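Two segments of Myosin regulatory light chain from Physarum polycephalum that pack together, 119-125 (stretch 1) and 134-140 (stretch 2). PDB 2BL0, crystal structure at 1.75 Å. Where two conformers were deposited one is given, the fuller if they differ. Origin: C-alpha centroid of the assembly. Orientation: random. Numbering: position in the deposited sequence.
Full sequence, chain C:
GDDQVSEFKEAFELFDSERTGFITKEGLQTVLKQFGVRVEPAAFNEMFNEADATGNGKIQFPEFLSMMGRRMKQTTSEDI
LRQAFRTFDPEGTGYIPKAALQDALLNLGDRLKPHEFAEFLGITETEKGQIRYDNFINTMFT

Stretch 1, residues 119-125: EFLGITE
Stretch 2 134-140: DNFINTM

Residues 119-124 close a helix that begins earlier in the chain, and Asp-134 to Ile-137 form a helical run packed against its end; the backbones come nearest where the CA atoms of Thr-124 and Asn-135 lie 5.2 Å apart and those of Ile-123 and Phe-136 6.0 Å. No direct hydrogen bond joins the stretches, and the 264 Å² buried between them is covered mainly by apolar contact. Glu-119 (chi1 m, chi2 t) lies out of reach of stretch 2; its backbone is already helical (phi/psi -65/-39). Phe-120, chi1 t (173°), leaves its backbone sideways, yet its ring reaches across: CE2 lies 3.8 Å from CB of Phe-136, also chi1 t (171°). The edge of the Phe-120 ring meets the face of the Phe-136 ring, centroids 5.6 Å apart and planes at 79°. Leu-121 (m, t) and Gly-122 make no contact. Ile-123 (m, t; phi/psi -89/-47) points toward stretch 2 and gives up the most surface. Its CD1 sits at the edge of the Phe-136 ring, 4.1 Å from CD2, while its CG2 lies 3.6 Å from Phe-136 N and 4.3 Å from Thr-139 OG1. The carbonyl O of Ile-123 comes 3.4 Å from Asn-135 CB and accepts a hydrogen bond from a water 2.6 Å away; that water in turn weakly accepts from Asn-135 ND2 at 3.5 Å, bridging the stretches where they have no direct polar link. Asn-135 is chi1 m (-70°). Thr-124, chi1 t (-165°), also points toward stretch 2, its OG1 3.8 Å from Asn-135 CB; its N still bonds to Phe-120 O at 3.2 Å, although phi/psi has opened to -124/4. Glu-125 (-91/64; t, t) leaves helical geometry and turns its CA-to-CB bond away, even as its N donates to Leu-121 O at 3.0 Å.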

ATOM      1  N   GLU C 119      19.285   1.895  13.296  1.00 20.23           N
ATOM      2  CA  GLU C 119      18.765   1.528  14.642  1.00 20.49           C
ATOM      3  C   GLU C 119      17.887   0.278  14.504  1.00 20.52           C
ATOM      4  O   GLU C 119      17.923  -0.625  15.333  1.00 20.77           O
ATOM      5  CB  GLU C 119      17.971   2.672  15.304  1.00 20.64           C
ATOM      6  CG  GLU C 119      18.818   3.809  15.864  1.00 23.12           C
ATOM      7  CD  GLU C 119      18.139   4.585  16.984  1.00 26.88           C
ATOM      8  OE1 GLU C 119      17.557   5.653  16.701  1.00 30.54           O
ATOM      9  OE2 GLU C 119      18.186   4.139  18.154  1.00 30.64           O
ATOM     10  N   PHE C 120      17.118   0.223  13.426  1.00 21.57           N
ATOM     11  CA  PHE C 120      16.262  -0.917  13.116  1.00 22.04           C
ATOM     12  C   PHE C 120      17.086  -2.195  12.934  1.00 23.27           C
ATOM     13  O   PHE C 120      16.687  -3.293  13.406  1.00 23.94           O
ATOM     14  CB  PHE C 120      15.435  -0.645  11.852  0.58 22.59           C
ATOM     15  CG  PHE C 120      14.661  -1.838  11.380  0.58 22.22           C
ATOM     16  CD1 PHE C 120      14.957  -2.451  10.165  0.58 23.35           C
ATOM     17  CD2 PHE C 120      13.643  -2.363  12.164  0.58 21.69           C
ATOM     18  CE1 PHE C 120      14.239  -3.568   9.753  0.58 23.02           C
ATOM     19  CE2 PHE C 120      12.924  -3.469  11.756  0.58 21.42           C
ATOM     20  CZ  PHE C 120      13.224  -4.072  10.542  0.58 22.41           C
ATOM     21  N   LEU C 121      18.243  -2.037  12.265  1.00 23.74           N
ATOM     22  CA  LEU C 121      19.172  -3.138  12.083  1.00 24.96           C
ATOM     23  C   LEU C 121      19.771  -3.540  13.418  1.00 25.47           C
ATOM     24  O   LEU C 121      20.067  -4.708  13.630  1.00 26.41           O
ATOM     25  CB  LEU C 121      20.308  -2.730  11.162  1.00 24.84           C
ATOM     26  CG  LEU C 121      19.938  -2.475   9.715  1.00 25.32           C
ATOM     27  CD1 LEU C 121      21.175  -1.997   8.974  1.00 26.15           C
ATOM     28  CD2 LEU C 121      19.347  -3.734   9.089  1.00 25.86           C
ATOM     29  N   GLY C 122      19.974  -2.559  14.296  1.00 26.05           N
ATOM     30  CA  GLY C 122      20.552  -2.794  15.608  1.00 26.25           C
ATOM     31  C   GLY C 122      19.670  -3.708  16.432  1.00 26.60           C
ATOM     32  O   GLY C 122      20.133  -4.319  17.389  1.00 26.69           O
ATOM     33  N   ILE C 123      18.395  -3.786  16.054  1.00 26.81           N
ATOM     34  CA  ILE C 123      17.452  -4.714  16.659  1.00 27.30           C
ATOM     35  C   ILE C 123      17.425  -6.081  15.963  1.00 28.03           C
ATOM     36  O   ILE C 123      17.457  -7.104  16.636  1.00 28.21           O
ATOM     37  CB  ILE C 123      16.027  -4.111  16.659  1.00 27.27           C
ATOM     38  CG1 ILE C 123      15.979  -2.829  17.499  1.00 26.07           C
ATOM     39  CG2 ILE C 123      15.008  -5.124  17.196  1.00 26.70           C
ATOM     40  CD1 ILE C 123      14.707  -2.006  17.260  1.00 25.40           C
ATOM     41  N   THR C 124      17.349  -6.119  14.630  1.00 28.90           N
ATOM     42  CA  THR C 124      16.933  -7.368  13.974  1.00 29.90           C
ATOM     43  C   THR C 124      17.876  -8.017  12.895  1.00 30.89           C
ATOM     44  O   THR C 124      17.516  -9.065  12.267  1.00 31.50           O
ATOM     45  CB  THR C 124      15.528  -7.184  13.379  1.00 30.55           C
ATOM     46  OG1 THR C 124      14.982  -8.477  13.051  1.00 31.54           O
ATOM     47  CG2 THR C 124      15.636  -6.429  12.055  1.00 27.50           C
ATOM     48  N   GLU C 125      19.064  -7.417  12.698  1.00 31.89           N
ATOM     49  CA  GLU C 125      20.139  -8.021  11.872  1.00 32.49           C
ATOM     50  C   GLU C 125      21.119  -8.906  12.676  1.00 33.28           C
ATOM     51  O   GLU C 125      22.320  -8.617  12.749  1.00 33.58           O
ATOM     52  CB  GLU C 125      20.923  -6.934  11.111  1.00 32.56           C
ATOM     53  CG  GLU C 125      21.689  -7.480   9.900  1.00 32.37           C
ATOM     54  CD  GLU C 125      22.358  -6.391   9.029  1.00 31.89           C
ATOM     55  OE1 GLU C 125      22.233  -5.194   9.351  1.00 32.11           O
ATOM     56  OE2 GLU C 125      23.022  -6.732   8.008  1.00 31.52           O
ATOM     57  N   ASP C 134      11.178 -10.430  13.669  1.00 29.36           N
ATOM     58  CA  ASP C 134      10.453 -10.756  14.899  1.00 28.84           C
ATOM     59  C   ASP C 134      11.121 -10.122  16.099  1.00 28.09           C
ATOM     60  O   ASP C 134      10.453  -9.837  17.083  1.00 28.20           O
ATOM     61  CB  ASP C 134      10.319 -12.269  15.098  1.00 29.04           C
ATOM     62  CG  ASP C 134       9.246 -12.869  14.220  1.00 30.15           C
ATOM     63  OD1 ASP C 134       8.103 -12.362  14.285  1.00 30.70           O
ATOM     64  OD2 ASP C 134       9.457 -13.823  13.427  1.00 29.79           O
ATOM     65  N   ASN C 135      12.426  -9.872  16.013  1.00 27.47           N
ATOM     66  CA  ASN C 135      13.136  -9.159  17.081  1.00 27.53           C
ATOM     67  C   ASN C 135      12.576  -7.754  17.253  1.00 27.53           C
ATOM     68  O   ASN C 135      12.478  -7.266  18.377  1.00 27.81           O
ATOM     69  CB  ASN C 135      14.639  -9.084  16.801  1.00 27.36           C
ATOM     70  CG  ASN C 135      15.314 -10.438  16.920  1.00 27.10           C
ATOM     71  OD1 ASN C 135      14.710 -11.463  16.623  1.00 27.36           O
ATOM     72  ND2 ASN C 135      16.562 -10.448  17.383  1.00 27.51           N
ATOM     73  N   PHE C 136      12.195  -7.116  16.144  1.00 27.51           N
ATOM     74  CA  PHE C 136      11.543  -5.799  16.219  1.00 27.33           C
ATOM     75  C   PHE C 136      10.102  -5.880  16.726  1.00 27.28           C
ATOM     76  O   PHE C 136       9.708  -5.132  17.628  1.00 27.20           O
ATOM     77  CB  PHE C 136      11.556  -5.082  14.864  1.00 27.40           C
ATOM     78  CG  PHE C 136      10.702  -3.835  14.848  1.00 26.95           C
ATOM     79  CD1 PHE C 136       9.597  -3.734  14.016  1.00 27.56           C
ATOM     80  CD2 PHE C 136      10.987  -2.779  15.703  1.00 27.98           C
ATOM     81  CE1 PHE C 136       8.816  -2.587  14.009  1.00 27.86           C
ATOM     82  CE2 PHE C 136      10.202  -1.638  15.712  1.00 27.42           C
ATOM     83  CZ  PHE C 136       9.113  -1.542  14.868  1.00 28.50           C
ATOM     84  N   ILE C 137       9.309  -6.765  16.127  1.00 27.36           N
ATOM     85  CA  ILE C 137       7.889  -6.876  16.463  1.00 27.91           C
ATOM     86  C   ILE C 137       7.694  -7.186  17.929  1.00 29.21           C
ATOM     87  O   ILE C 137       6.889  -6.547  18.605  1.00 29.19           O
ATOM     88  CB  ILE C 137       7.215  -7.992  15.666  1.00 27.86           C
ATOM     89  CG1 ILE C 137       7.171  -7.667  14.168  1.00 27.13           C
ATOM     90  CG2 ILE C 137       5.791  -8.223  16.172  1.00 27.58           C
ATOM     91  CD1 ILE C 137       6.609  -8.791  13.349  1.00 28.35           C
ATOM     92  N   ASN C 138       8.412  -8.201  18.402  1.00 30.27           N
ATOM     93  CA  ASN C 138       8.271  -8.673  19.776  1.00 31.60           C
ATOM     94  C   ASN C 138       8.679  -7.639  20.806  1.00 32.95           C
ATOM     95  O   ASN C 138       8.301  -7.757  21.963  1.00 33.10           O
ATOM     96  CB  ASN C 138       9.065  -9.963  20.002  1.00 31.51           C
ATOM     97  CG  ASN C 138       8.499 -11.139  19.233  1.00 30.87           C
ATOM     98  OD1 ASN C 138       9.176 -12.150  19.047  1.00 30.05           O
ATOM     99  ND2 ASN C 138       7.250 -11.020  18.791  1.00 28.48           N
ATOM    100  N   THR C 139       9.433  -6.619  20.389  1.00 34.52           N
ATOM    101  CA  THR C 139       9.757  -5.513  21.296  1.00 35.74           C
ATOM    102  C   THR C 139       8.567  -4.584  21.537  1.00 36.55           C
ATOM    103  O   THR C 139       8.607  -3.746  22.435  1.00 36.62           O
ATOM    104  CB  THR C 139      10.974  -4.697  20.816  1.00 35.87           C
ATOM    105  OG1 THR C 139      11.868  -5.528  20.079  1.00 35.86           O
ATOM    106  CG2 THR C 139      11.817  -4.275  22.018  1.00 37.01           C
ATOM    107  N   MET C 140       7.518  -4.744  20.739  1.00 37.50           N
ATOM    108  CA  MET C 140       6.313  -3.935  20.858  1.00 38.38           C
ATOM    109  C   MET C 140       5.115  -4.730  21.380  1.00 38.84           C
ATOM    110  O   MET C 140       4.244  -4.170  22.049  1.00 38.72           O
ATOM    111  CB  MET C 140       5.996  -3.290  19.503  1.00 38.55           C
ATOM    112  CG  MET C 140       6.078  -1.790  19.548  1.00 39.50           C
ATOM    113  SD  MET C 140       6.306  -0.943  18.009  1.00 38.46           S
ATOM    114  CE  MET C 140       5.716  -2.081  16.769  1.00 38.74           C
TER
HETATM  115  O   HOH W   1      18.705  -8.090  18.742  1.00 36.61           O